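Local coordinates for protein sialidase B (Streptococcus pneumoniae serotype 4, PDB 4XJU) that hydrolyses the alpha-2,3-, alpha-2,6- and alpha-2,8-glycosidic linkages of terminal sialic acid residues in oligosaccharides, glycoproteins and glycolipids, at residues 612-617 with 629-634; 284-289 with 306-311; 495-500 with 519-524. The protein carries 1 engineered substitution. All coordinates share one frame; numbering follows the deposited sequence.

Interaction 1. Residues 612-617 with 629-634; sequences GYAYSA and LFEKYD. With 19D ((1R,2R,3R,4R,5R,7R)-2-(acetylamino)-7-[(1R)-1,2-dihydroxyethyl]-4-fluoro-3-hydroxy-6,8-dioxabicyclo[3.2.1]octane-5-carboxylic acid), chain G.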
loop_
_atom_site.group_PDB
_atom_site.type_symbol
_atom_site.label_atom_id
_atom_site.label_comp_id
_atom_site.label_asym_id
_atom_site.label_seq_id
_atom_site.Cartn_x
_atom_site.Cartn_y
_atom_site.Cartn_z
ATOM N N GLY A 612 8.631 -9.636 1.911
ATOM C CA GLY A 612 7.687 -9.062 0.978
ATOM C C GLY A 612 8.070 -7.705 0.425
ATOM O O GLY A 612 8.640 -6.855 1.122
ATOM N N TYR A 613 7.755 -7.507 -0.850
ATOM C CA TYR A 613 7.998 -6.239 -1.527
ATOM C C TYR A 613 7.064 -6.161 -2.714
ATOM O O TYR A 613 7.133 -6.994 -3.623
ATOM C CB TYR A 613 9.449 -6.180 -2.017
ATOM C CG TYR A 613 9.888 -4.805 -2.501
ATOM C CD1 TYR A 613 9.720 -4.411 -3.833
ATOM C CD2 TYR A 613 10.501 -3.913 -1.630
ATOM C CE1 TYR A 613 10.151 -3.141 -4.274
ATOM C CE2 TYR A 613 10.917 -2.658 -2.052
ATOM C CZ TYR A 613 10.751 -2.280 -3.366
ATOM O OH TYR A 613 11.189 -1.025 -3.755
ATOM N N ALA A 614 6.161 -5.187 -2.717
ATOM C CA ALA A 614 5.157 -5.140 -3.779
ATOM C C ALA A 614 5.199 -3.842 -4.569
ATOM O O ALA A 614 6.210 -3.535 -5.210
ATOM C CB ALA A 614 3.765 -5.411 -3.225
ATOM N N TYR A 615 4.118 -3.073 -4.550
ATOM C CA TYR A 615 4.145 -1.797 -5.271
ATOM C C TYR A 615 5.145 -0.863 -4.606
ATOM O O TYR A 615 5.393 -0.957 -3.400
ATOM C CB TYR A 615 2.766 -1.128 -5.309
ATOM C CG TYR A 615 1.780 -1.706 -6.303
ATOM C CD1 TYR A 615 1.621 -3.076 -6.451
ATOM C CD2 TYR A 615 0.964 -0.876 -7.052
ATOM C CE1 TYR A 615 0.688 -3.604 -7.356
ATOM C CE2 TYR A 615 0.029 -1.387 -7.941
ATOM C CZ TYR A 615 -0.109 -2.743 -8.084
ATOM O OH TYR A 615 -1.044 -3.220 -8.972
ATOM N N SER A 616 5.711 0.051 -5.386
ATOM C CA SER A 616 6.752 0.934 -4.871
ATOM C C SER A 616 6.762 2.257 -5.600
ATOM O O SER A 616 6.193 2.390 -6.687
ATOM C CB SER A 616 8.123 0.280 -5.013
ATOM O OG SER A 616 8.420 0.023 -6.375
ATOM N N ALA A 617 7.425 3.230 -4.983
ATOM C CA ALA A 617 7.616 4.550 -5.550
ATOM C C ALA A 617 9.065 4.908 -5.289
ATOM O O ALA A 617 9.580 4.658 -4.207
ATOM C CB ALA A 617 6.716 5.546 -4.849
ATOM N N LEU A 629 9.354 4.568 -1.193
ATOM C CA LEU A 629 8.146 4.290 -0.408
ATOM C C LEU A 629 7.501 3.074 -1.050
ATOM O O LEU A 629 7.146 3.103 -2.225
ATOM C CB LEU A 629 7.177 5.482 -0.465
ATOM C CG LEU A 629 5.850 5.417 0.321
ATOM C CD1 LEU A 629 6.091 5.323 1.818
ATOM C CD2 LEU A 629 4.987 6.644 0.006
ATOM N N PHE A 630 7.351 2.005 -0.284
ATOM C CA PHE A 630 6.980 0.716 -0.870
ATOM C C PHE A 630 6.113 -0.117 0.054
ATOM O O PHE A 630 6.182 0.020 1.277
ATOM C CB PHE A 630 8.249 -0.063 -1.248
ATOM C CG PHE A 630 9.122 -0.406 -0.071
ATOM C CD1 PHE A 630 9.993 0.530 0.465
ATOM C CD2 PHE A 630 9.051 -1.662 0.515
ATOM C CE1 PHE A 630 10.800 0.211 1.558
ATOM C CE2 PHE A 630 9.858 -1.989 1.601
ATOM C CZ PHE A 630 10.727 -1.055 2.122
ATOM N N GLU A 631 5.297 -0.981 -0.547
ATOM C CA GLU A 631 4.539 -1.976 0.199
ATOM C C GLU A 631 5.464 -3.094 0.649
ATOM O O GLU A 631 5.915 -3.902 -0.178
ATOM C CB GLU A 631 3.426 -2.546 -0.699
ATOM C CG GLU A 631 2.422 -1.499 -1.181
ATOM C CD GLU A 631 1.435 -2.039 -2.200
ATOM O OE1 GLU A 631 1.684 -3.129 -2.769
ATOM O OE2 GLU A 631 0.399 -1.379 -2.443
ATOM N N LYS A 632 5.760 -3.145 1.948
ATOM C CA LYS A 632 6.635 -4.191 2.476
ATOM C C LYS A 632 5.852 -5.436 2.891
ATOM O O LYS A 632 5.860 -5.849 4.058
ATOM C CB LYS A 632 7.487 -3.695 3.648
ATOM C CG LYS A 632 8.690 -4.615 3.931
ATOM C CD LYS A 632 9.426 -4.245 5.220
ATOM C CE LYS A 632 10.563 -5.213 5.475
ATOM N NZ LYS A 632 11.650 -5.055 4.455
ATOM N N TYR A 633 5.203 -6.048 1.913
ATOM C CA TYR A 633 4.473 -7.292 2.128
ATOM C C TYR A 633 4.032 -7.790 0.779
ATOM O O TYR A 633 4.190 -7.094 -0.220
ATOM C CB TYR A 633 3.265 -7.063 3.051
ATOM C CG TYR A 633 2.028 -6.464 2.419
ATOM C CD1 TYR A 633 2.021 -5.162 1.925
ATOM C CD2 TYR A 633 0.849 -7.197 2.347
ATOM C CE1 TYR A 633 0.862 -4.618 1.351
ATOM C CE2 TYR A 633 -0.303 -6.665 1.794
ATOM C CZ TYR A 633 -0.292 -5.379 1.304
ATOM O OH TYR A 633 -1.446 -4.864 0.764
ATOM N N ASP A 634 3.478 -8.989 0.740
ATOM C CA ASP A 634 2.984 -9.508 -0.521
ATOM C C ASP A 634 1.523 -9.085 -0.680
ATOM O O ASP A 634 0.625 -9.697 -0.098
ATOM C CB ASP A 634 3.120 -11.032 -0.558
ATOM C CG ASP A 634 2.876 -11.603 -1.939
ATOM O OD1 ASP A 634 1.994 -11.083 -2.651
ATOM O OD2 ASP A 634 3.574 -12.570 -2.329
HETATM C C1 19D G . -2.783 -5.519 -7.699
HETATM O O1A 19D G . -2.336 -6.204 -8.669
HETATM O O1B 19D G . -2.368 -5.619 -6.533
HETATM C C2 19D G . -3.888 -4.548 -8.022
HETATM C C3 19D G . -3.912 -3.264 -7.157
HETATM C C4 19D G . -4.453 -2.035 -7.984
HETATM O O4 19D G . -4.888 -1.034 -7.061
HETATM C C5 19D G . -5.685 -2.518 -8.924
HETATM N N5 19D G . -6.191 -1.383 -9.683
HETATM C C6 19D G . -5.245 -3.785 -9.684
HETATM O O6 19D G . -3.895 -4.156 -9.399
HETATM C C7 19D G . -5.927 -4.977 -9.018
HETATM O O7 19D G . -5.102 -5.277 -7.853
HETATM C C8 19D G . -6.212 -6.213 -9.898
HETATM O O8 19D G . -5.052 -6.791 -10.524
HETATM C C9 19D G . -7.225 -5.887 -10.991
HETATM O O9 19D G . -6.627 -5.165 -12.069
HETATM C C10 19D G . -7.488 -1.332 -9.984
HETATM O O10 19D G . -8.272 -2.212 -9.641
HETATM C C11 19D G . -7.922 -0.133 -10.755
HETATM F F1 19D G . -4.419 -3.483 -6.201
HETATM O O HOH W 1 11.179 -6.089 1.928
#

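Interaction 2. Residues 284-289 with 306-311; sequences SASFID and DVMPAG. With 19D ((1R,2R,3R,4R,5R,7R)-2-(acetylamino)-7-[(1R)-1,2-dihydroxyethyl]-4-fluoro-3-hydroxy-6,8-dioxabicyclo[3.2.1]octane-5-carboxylic acid), chain G.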
loop_
_atom_site.group_PDB
_atom_site.type_symbol
_atom_site.label_atom_id
_atom_site.label_comp_id
_atom_site.label_asym_id
_atom_site.label_seq_id
_atom_site.Cartn_x
_atom_site.Cartn_y
_atom_site.Cartn_z
ATOM N N SER A 284 -20.088 1.842 -1.297
ATOM C CA SER A 284 -19.341 3.100 -1.278
ATOM C C SER A 284 -18.675 3.429 -2.609
ATOM O O SER A 284 -18.228 2.541 -3.351
ATOM C CB SER A 284 -18.251 3.058 -0.192
ATOM O OG SER A 284 -17.456 4.246 -0.205
ATOM N N ALA A 285 -18.608 4.720 -2.906
ATOM C CA ALA A 285 -17.810 5.196 -4.022
ATOM C C ALA A 285 -16.352 5.257 -3.564
ATOM O O ALA A 285 -16.060 5.288 -2.358
ATOM C CB ALA A 285 -18.299 6.568 -4.487
ATOM N N SER A 286 -15.427 5.258 -4.519
ATOM C CA SER A 286 -14.014 5.269 -4.170
ATOM C C SER A 286 -13.135 5.881 -5.245
ATOM O O SER A 286 -13.551 6.033 -6.396
ATOM C CB SER A 286 -13.531 3.857 -3.847
ATOM O OG SER A 286 -13.777 2.968 -4.929
ATOM N N PHE A 287 -11.915 6.239 -4.841
ATOM C CA PHE A 287 -10.815 6.537 -5.760
ATOM C C PHE A 287 -9.749 5.450 -5.623
ATOM O O PHE A 287 -9.637 4.814 -4.587
ATOM C CB PHE A 287 -10.198 7.903 -5.414
ATOM C CG PHE A 287 -11.188 9.030 -5.424
ATOM C CD1 PHE A 287 -11.458 9.722 -6.591
ATOM C CD2 PHE A 287 -11.853 9.399 -4.263
ATOM C CE1 PHE A 287 -12.377 10.771 -6.596
ATOM C CE2 PHE A 287 -12.769 10.440 -4.261
ATOM C CZ PHE A 287 -13.027 11.129 -5.423
ATOM N N ILE A 288 -8.947 5.233 -6.659
ATOM C CA ILE A 288 -7.932 4.182 -6.596
ATOM C C ILE A 288 -6.861 4.435 -7.647
ATOM O O ILE A 288 -7.185 4.889 -8.738
ATOM C CB ILE A 288 -8.582 2.768 -6.764
ATOM C CG1 ILE A 288 -7.538 1.656 -6.749
ATOM C CG2 ILE A 288 -9.439 2.682 -8.035
ATOM C CD1 ILE A 288 -8.178 0.287 -6.630
ATOM N N ASP A 289 -5.604 4.160 -7.298
ATOM C CA ASP A 289 -4.447 4.295 -8.196
ATOM C C ASP A 289 -4.182 5.737 -8.637
ATOM O O ASP A 289 -4.647 6.161 -9.691
ATOM C CB ASP A 289 -4.594 3.403 -9.436
ATOM C CG ASP A 289 -4.556 1.932 -9.106
ATOM O OD1 ASP A 289 -4.221 1.589 -7.958
ATOM O OD2 ASP A 289 -4.870 1.111 -10.002
ATOM N N ASP A 306 -8.088 6.930 -10.585
ATOM C CA ASP A 306 -9.336 6.364 -11.082
ATOM C C ASP A 306 -10.450 6.738 -10.125
ATOM O O ASP A 306 -10.214 6.904 -8.922
ATOM C CB ASP A 306 -9.300 4.830 -11.157
ATOM C CG ASP A 306 -8.139 4.282 -11.982
ATOM O OD1 ASP A 306 -7.619 4.959 -12.900
ATOM O OD2 ASP A 306 -7.737 3.128 -11.697
ATOM N N VAL A 307 -11.661 6.858 -10.657
ATOM C CA VAL A 307 -12.843 7.104 -9.836
ATOM C C VAL A 307 -13.842 5.995 -10.054
ATOM O O VAL A 307 -14.190 5.673 -11.193
ATOM C CB VAL A 307 -13.548 8.408 -10.220
ATOM C CG1 VAL A 307 -14.488 8.830 -9.093
ATOM C CG2 VAL A 307 -12.540 9.487 -10.518
ATOM N N MET A 308 -14.329 5.434 -8.957
ATOM C CA MET A 308 -15.299 4.353 -9.005
ATOM C C MET A 308 -16.594 4.776 -8.321
ATOM O O MET A 308 -16.577 5.183 -7.160
ATOM C CB MET A 308 -14.740 3.128 -8.279
ATOM C CG MET A 308 -13.437 2.617 -8.854
ATOM S SD MET A 308 -13.711 1.755 -10.413
ATOM C CE MET A 308 -12.020 1.282 -10.758
ATOM N N PRO A 309 -17.724 4.666 -9.034
ATOM C CA PRO A 309 -19.022 4.958 -8.413
ATOM C C PRO A 309 -19.348 3.904 -7.358
ATOM O O PRO A 309 -18.662 2.876 -7.273
ATOM C CB PRO A 309 -20.017 4.867 -9.585
ATOM C CG PRO A 309 -19.173 4.946 -10.832
ATOM C CD PRO A 309 -17.848 4.328 -10.459
ATOM N N ALA A 310 -20.388 4.166 -6.569
ATOM C CA ALA A 310 -20.774 3.311 -5.448
ATOM C C ALA A 310 -20.883 1.844 -5.849
ATOM O O ALA A 310 -21.556 1.503 -6.826
ATOM C CB ALA A 310 -22.084 3.793 -4.848
ATOM N N GLY A 311 -20.203 0.986 -5.090
ATOM C CA GLY A 311 -20.234 -0.449 -5.316
ATOM C C GLY A 311 -19.508 -0.956 -6.549
ATOM O O GLY A 311 -19.635 -2.133 -6.905
HETATM C C1 19D G . -2.783 -5.519 -7.699
HETATM O O1A 19D G . -2.336 -6.204 -8.669
HETATM O O1B 19D G . -2.368 -5.619 -6.533
HETATM C C2 19D G . -3.888 -4.548 -8.022
HETATM C C3 19D G . -3.912 -3.264 -7.157
HETATM C C4 19D G . -4.453 -2.035 -7.984
HETATM O O4 19D G . -4.888 -1.034 -7.061
HETATM C C5 19D G . -5.685 -2.518 -8.924
HETATM N N5 19D G . -6.191 -1.383 -9.683
HETATM C C6 19D G . -5.245 -3.785 -9.684
HETATM O O6 19D G . -3.895 -4.156 -9.399
HETATM C C7 19D G . -5.927 -4.977 -9.018
HETATM O O7 19D G . -5.102 -5.277 -7.853
HETATM C C8 19D G . -6.212 -6.213 -9.898
HETATM O O8 19D G . -5.052 -6.791 -10.524
HETATM C C9 19D G . -7.225 -5.887 -10.991
HETATM O O9 19D G . -6.627 -5.165 -12.069
HETATM C C10 19D G . -7.488 -1.332 -9.984
HETATM O O10 19D G . -8.272 -2.212 -9.641
HETATM C C11 19D G . -7.922 -0.133 -10.755
HETATM F F1 19D G . -4.419 -3.483 -6.201
#

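Interaction 3. Residues 495-500 with 519-524; sequences IPFKNA and RTTTGK. With 19D ((1R,2R,3R,4R,5R,7R)-2-(acetylamino)-7-[(1R)-1,2-dihydroxyethyl]-4-fluoro-3-hydroxy-6,8-dioxabicyclo[3.2.1]octane-5-carboxylic acid), chain G.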
loop_
_atom_site.group_PDB
_atom_site.type_symbol
_atom_site.label_atom_id
_atom_site.label_comp_id
_atom_site.label_asym_id
_atom_site.label_seq_id
_atom_site.Cartn_x
_atom_site.Cartn_y
_atom_site.Cartn_z
ATOM N N ILE A 495 0.116 -3.415 -27.237
ATOM C CA ILE A 495 0.972 -4.375 -26.554
ATOM C C ILE A 495 0.440 -5.798 -26.788
ATOM O O ILE A 495 -0.763 -5.990 -26.937
ATOM C CB ILE A 495 1.096 -4.053 -25.041
ATOM C CG1 ILE A 495 -0.244 -4.221 -24.332
ATOM C CG2 ILE A 495 1.645 -2.627 -24.835
ATOM C CD1 ILE A 495 -0.198 -3.786 -22.877
ATOM N N PRO A 496 1.341 -6.799 -26.833
ATOM C CA PRO A 496 0.947 -8.149 -27.270
ATOM C C PRO A 496 0.332 -9.059 -26.198
ATOM O O PRO A 496 0.429 -10.280 -26.331
ATOM C CB PRO A 496 2.270 -8.751 -27.765
ATOM C CG PRO A 496 3.320 -8.067 -26.939
ATOM C CD PRO A 496 2.808 -6.654 -26.737
ATOM N N PHE A 497 -0.277 -8.490 -25.166
ATOM C CA PHE A 497 -1.033 -9.278 -24.198
ATOM C C PHE A 497 -2.418 -8.680 -24.096
ATOM O O PHE A 497 -2.566 -7.457 -24.104
ATOM C CB PHE A 497 -0.393 -9.243 -22.802
ATOM C CG PHE A 497 1.015 -8.753 -22.792
ATOM C CD1 PHE A 497 2.065 -9.631 -22.991
ATOM C CD2 PHE A 497 1.293 -7.412 -22.587
ATOM C CE1 PHE A 497 3.364 -9.184 -22.993
ATOM C CE2 PHE A 497 2.591 -6.955 -22.590
ATOM C CZ PHE A 497 3.630 -7.840 -22.799
ATOM N N LYS A 498 -3.434 -9.529 -24.010
ATOM C CA LYS A 498 -4.753 -9.051 -23.621
ATOM C C LYS A 498 -4.882 -9.302 -22.126
ATOM O O LYS A 498 -4.130 -10.109 -21.564
ATOM C CB LYS A 498 -5.865 -9.771 -24.382
ATOM C CG LYS A 498 -5.843 -9.560 -25.888
ATOM C CD LYS A 498 -7.171 -9.983 -26.492
ATOM C CE LYS A 498 -7.078 -10.210 -27.992
ATOM N NZ LYS A 498 -8.329 -10.845 -28.497
ATOM N N ASN A 499 -5.807 -8.597 -21.485
ATOM C CA ASN A 499 -6.098 -8.808 -20.065
ATOM C C ASN A 499 -4.937 -8.524 -19.106
ATOM O O ASN A 499 -4.880 -9.085 -18.009
ATOM C CB ASN A 499 -6.630 -10.228 -19.837
ATOM C CG ASN A 499 -7.850 -10.529 -20.682
ATOM O OD1 ASN A 499 -8.519 -9.614 -21.162
ATOM N ND2 ASN A 499 -8.149 -11.816 -20.866
ATOM N N ALA A 500 -4.021 -7.649 -19.510
ATOM C CA ALA A 500 -2.863 -7.346 -18.674
ATOM C C ALA A 500 -3.135 -6.150 -17.765
ATOM O O ALA A 500 -3.773 -5.181 -18.168
ATOM C CB ALA A 500 -1.631 -7.085 -19.532
ATOM N N ARG A 519 4.527 -3.556 -16.416
ATOM C CA ARG A 519 4.105 -4.874 -15.935
ATOM C C ARG A 519 3.432 -5.642 -17.057
ATOM O O ARG A 519 2.697 -5.063 -17.870
ATOM C CB ARG A 519 3.103 -4.674 -14.789
ATOM C CG ARG A 519 2.429 -5.923 -14.235
ATOM C CD ARG A 519 1.557 -5.525 -13.050
ATOM N NE ARG A 519 0.646 -6.582 -12.610
ATOM C CZ ARG A 519 -0.174 -6.448 -11.575
ATOM N NH1 ARG A 519 -0.190 -5.305 -10.886
ATOM N NH2 ARG A 519 -0.980 -7.445 -11.236
ATOM N N THR A 520 3.688 -6.946 -17.112
ATOM C CA THR A 520 3.082 -7.798 -18.132
ATOM C C THR A 520 2.476 -9.060 -17.516
ATOM O O THR A 520 2.401 -9.201 -16.297
ATOM C CB THR A 520 4.105 -8.210 -19.210
ATOM O OG1 THR A 520 5.001 -9.190 -18.673
ATOM C CG2 THR A 520 4.916 -6.994 -19.673
ATOM N N THR A 521 2.063 -9.981 -18.375
ATOM C CA THR A 521 1.573 -11.281 -17.938
ATOM C C THR A 521 2.583 -12.377 -18.290
ATOM O O THR A 521 2.253 -13.557 -18.253
ATOM C CB THR A 521 0.238 -11.602 -18.605
ATOM O OG1 THR A 521 0.396 -11.469 -20.019
ATOM C CG2 THR A 521 -0.851 -10.636 -18.141
ATOM N N THR A 522 3.806 -11.981 -18.639
ATOM C CA THR A 522 4.822 -12.929 -19.124
ATOM C C THR A 522 5.877 -13.345 -18.111
ATOM O O THR A 522 6.695 -14.220 -18.400
ATOM C CB THR A 522 5.598 -12.382 -20.345
ATOM O OG1 THR A 522 6.388 -11.256 -19.948
ATOM C CG2 THR A 522 4.647 -11.979 -21.459
ATOM N N GLY A 523 5.898 -12.694 -16.949
ATOM C CA GLY A 523 6.941 -12.945 -15.966
ATOM C C GLY A 523 8.167 -12.064 -16.156
ATOM O O GLY A 523 9.135 -12.139 -15.391
ATOM N N LYS A 524 8.142 -11.239 -17.196
ATOM C CA LYS A 524 9.217 -10.286 -17.439
ATOM C C LYS A 524 8.649 -8.883 -17.543
ATOM O O LYS A 524 7.551 -8.698 -18.063
ATOM C CB LYS A 524 9.950 -10.631 -18.739
ATOM C CG LYS A 524 10.568 -12.020 -18.729
ATOM C CD LYS A 524 11.012 -12.458 -20.123
ATOM C CE LYS A 524 12.267 -11.733 -20.559
ATOM N NZ LYS A 524 13.420 -12.061 -19.675
HETATM C C1 19D G . -2.783 -5.519 -7.699
HETATM O O1A 19D G . -2.336 -6.204 -8.669
HETATM O O1B 19D G . -2.368 -5.619 -6.533
HETATM C C2 19D G . -3.888 -4.548 -8.022
HETATM C C3 19D G . -3.912 -3.264 -7.157
HETATM C C4 19D G . -4.453 -2.035 -7.984
HETATM O O4 19D G . -4.888 -1.034 -7.061
HETATM C C5 19D G . -5.685 -2.518 -8.924
HETATM N N5 19D G . -6.191 -1.383 -9.683
HETATM C C6 19D G . -5.245 -3.785 -9.684
HETATM O O6 19D G . -3.895 -4.156 -9.399
HETATM C C7 19D G . -5.927 -4.977 -9.018
HETATM O O7 19D G . -5.102 -5.277 -7.853
HETATM C C8 19D G . -6.212 -6.213 -9.898
HETATM O O8 19D G . -5.052 -6.791 -10.524
HETATM C C9 19D G . -7.225 -5.887 -10.991
HETATM O O9 19D G . -6.627 -5.165 -12.069
HETATM C C10 19D G . -7.488 -1.332 -9.984
HETATM O O10 19D G . -8.272 -2.212 -9.641
HETATM C C11 19D G . -7.922 -0.133 -10.755
HETATM F F1 19D G . -4.419 -3.483 -6.201
#

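Interaction 1. Residues 612-617 with 629-634
Backbone hydrogen bonds join residues 612-617 to residues 629-634 in antiparallel fashion. Ala617 and Leu629 form a hydrogen-bonded pair, with Ala617 N 2.8 Å from Leu629 O. Ser616 and Phe630 form the adjoining non-hydrogen-bonded pair. Further along, Glu631 N donates to Tyr615 O at 2.9 Å, and Ala614 N donates to Glu631 O at 2.9 Å.

The carboxylate of Glu631 adds a side-chain bond. Its OE1 accepts from Tyr615 N at 3.0 Å, and the donor sits well above the carboxylate plane. The other oxygen, OE2, forms a salt bridge with Arg207, which probably binds substrate. Tyr615 lies beside Glu631, both side chains pointing the same way. CG of Tyr615 is anti to its carbonyl carbon (chi1 -77°), which directs the phenol toward the bound ligand 19D. Tyr615 OH comes 3.0 Å from 19D O6 and is also hydrogen-bonded to Glu503. This fits the nucleophile role inferred for Tyr615 from related sialidases.

The aromatic contact is on the side away from the ligand. CE2 of Tyr613 lies over one face of the Phe630 ring, 3.3 Å from Phe630 CD2. The planes are 25° apart, but the rings are slid so far that they barely overlap. Tyr613 OH is hydrogen-bonded to Ser573.

One water links Gly612 O to Lys632 NZ, which also forms a salt bridge with Asp607.

The contact belongs to the hairpin of strands 616-620 and 626-631. Strand 647-652 pairs with 626-631 on its other side. Side chains of strand 205-213 pack against Tyr615, Ala617, Leu629 and Tyr633.

Interaction 2. Residues 284-289 with 306-311
Ile288 meets both Asp306 and Met308 on one face of an antiparallel ladder. Its CG1 is anti to the backbone N (chi1 178°), and the extended chain carries CD1 to the bound ligand 19D, 3.6 Å from the ligand's O4. The CG2 branch turns to the partner strand instead. It touches Asp306 CB and lies 4.0 Å from Met308 CE. Met308 can reach it because its chain bends at chi2 (-74°). Nearer the backbone, Met308 CB rests 3.5 Å from Ser286 OG, a hydroxyl hydrogen-bonded to Ser233.

On the other face, Phe287 and Val307 lie side by side and point the same way. Phe287 CE1 touches Val307 CG1 at 3.8 Å. The Phe287 ring also stacks with Phe260 and meets Phe436 edge-to-face.

The backbone bonds are regular at Ser286 and Met308, which exchange two, the shorter from Met308 N to Ser286 O at 2.7 Å. Ile288 and Asp306 exchange another two. Past the strand ends, Gly311 N reaches Ser284 O.

Asp289 ends the segment. Its carboxylate grips the ligand with both oxygens: OD1 accepts from 19D O4 at 2.9 Å and OD2 from 19D N5 at 2.8 Å. Asp306 OD1 accepts from Leu452 N. The OD2 atoms of Asp289 and Asp306 are only 3.9 Å apart. Two carboxylates so close would probably repel, and the ligand's amide N-H on Asp289 would partly offset this. Of the two, Asp289 thus does the polar recognition of the ligand's hydroxyl and amide, while Asp306 OD2 borders the acetamido methyl, C11.

Interaction 3. Residues 495-500 with 519-524
Phe497 lies across the turn of residues 519-524 and touches three successive threonines. Its CB is 3.7 Å from Thr521 OG1, and the same hydroxyl oxygen is the neighbour of CG. Thr521 and Phe497 slide past each other in opposite directions. The ring is set by a chi1 of -16°, close to eclipsed and far from a staggered position, so some torsional strain is likely. CD1 and CE1 meet the methyl of Thr522 obliquely, with CE1 3.4 Å from Thr522 CG2. CE2 meets Thr520 CG2. At the tip CZ comes 3.5 Å from the same Thr520 methyl carbon, CG2. Thr520 CB stands over the ring face as a CH-pi contact, 4.0 Å from the centroid of the Phe497 ring. Pro496 CG lies over the opposite face, near the rim.

Residues 495-500 belong to the loop that leads from strand 489-494, outermost in its sheet, to strand 504-510 of another sheet. Residues 519-524 turn between strands 513-518 and 526-530 of that second sheet. The contact therefore packs a blade-to-blade connection of the sialidase beta-propeller on a turn within a blade.

Two overlapping ST turns shape residues 520-524. Thr520 OG1 accepts from Thr522 N at 3.0 Å and from Thr522 OG1, and donates to Lys524 O at 2.7 Å. Thr522 OG1 in turn accepts from Lys524 N. Beside the ring, Ala500 CB touches Thr521 CG2 at 3.9 Å.

Arg519, at the start of the turn, runs extended from CG to NE and brings its guanidinium to the bound ligand 19D. Its NH1 and NH2 both donate to one carboxylate oxygen, with NH2 3.2 Å from 19D O1A, which lies in the guanidinium plane. Glu503 forms a salt bridge with NH1, and Tyr551 O accepts from NE.

How the interactions relate
Along the chain the order is interaction 2, interaction 3, interaction 1, and each closes before the next opens. Their centres are about 20 to 25 Å apart, yet all three touch the same 19D molecule. Interaction 2 joins strands 286-294 and 301-308, which pair in one sheet. Strand 489-494 leads into residues 495-500 of interaction 3. Interaction 1 lies in the hairpin of strands 616-620 and 626-631. Interactions 1 and 3 meet directly where Tyr615 OH is 3.0 Å from Arg519 NH1, a weak hydrogen bond. Interactions 2 and 3 stay about 8 Å apart at their nearest atoms. Sequence-distant parts of the propeller thus build one active site, with Arg207 and Arg581 completing the arginine triad familiar from sialidases.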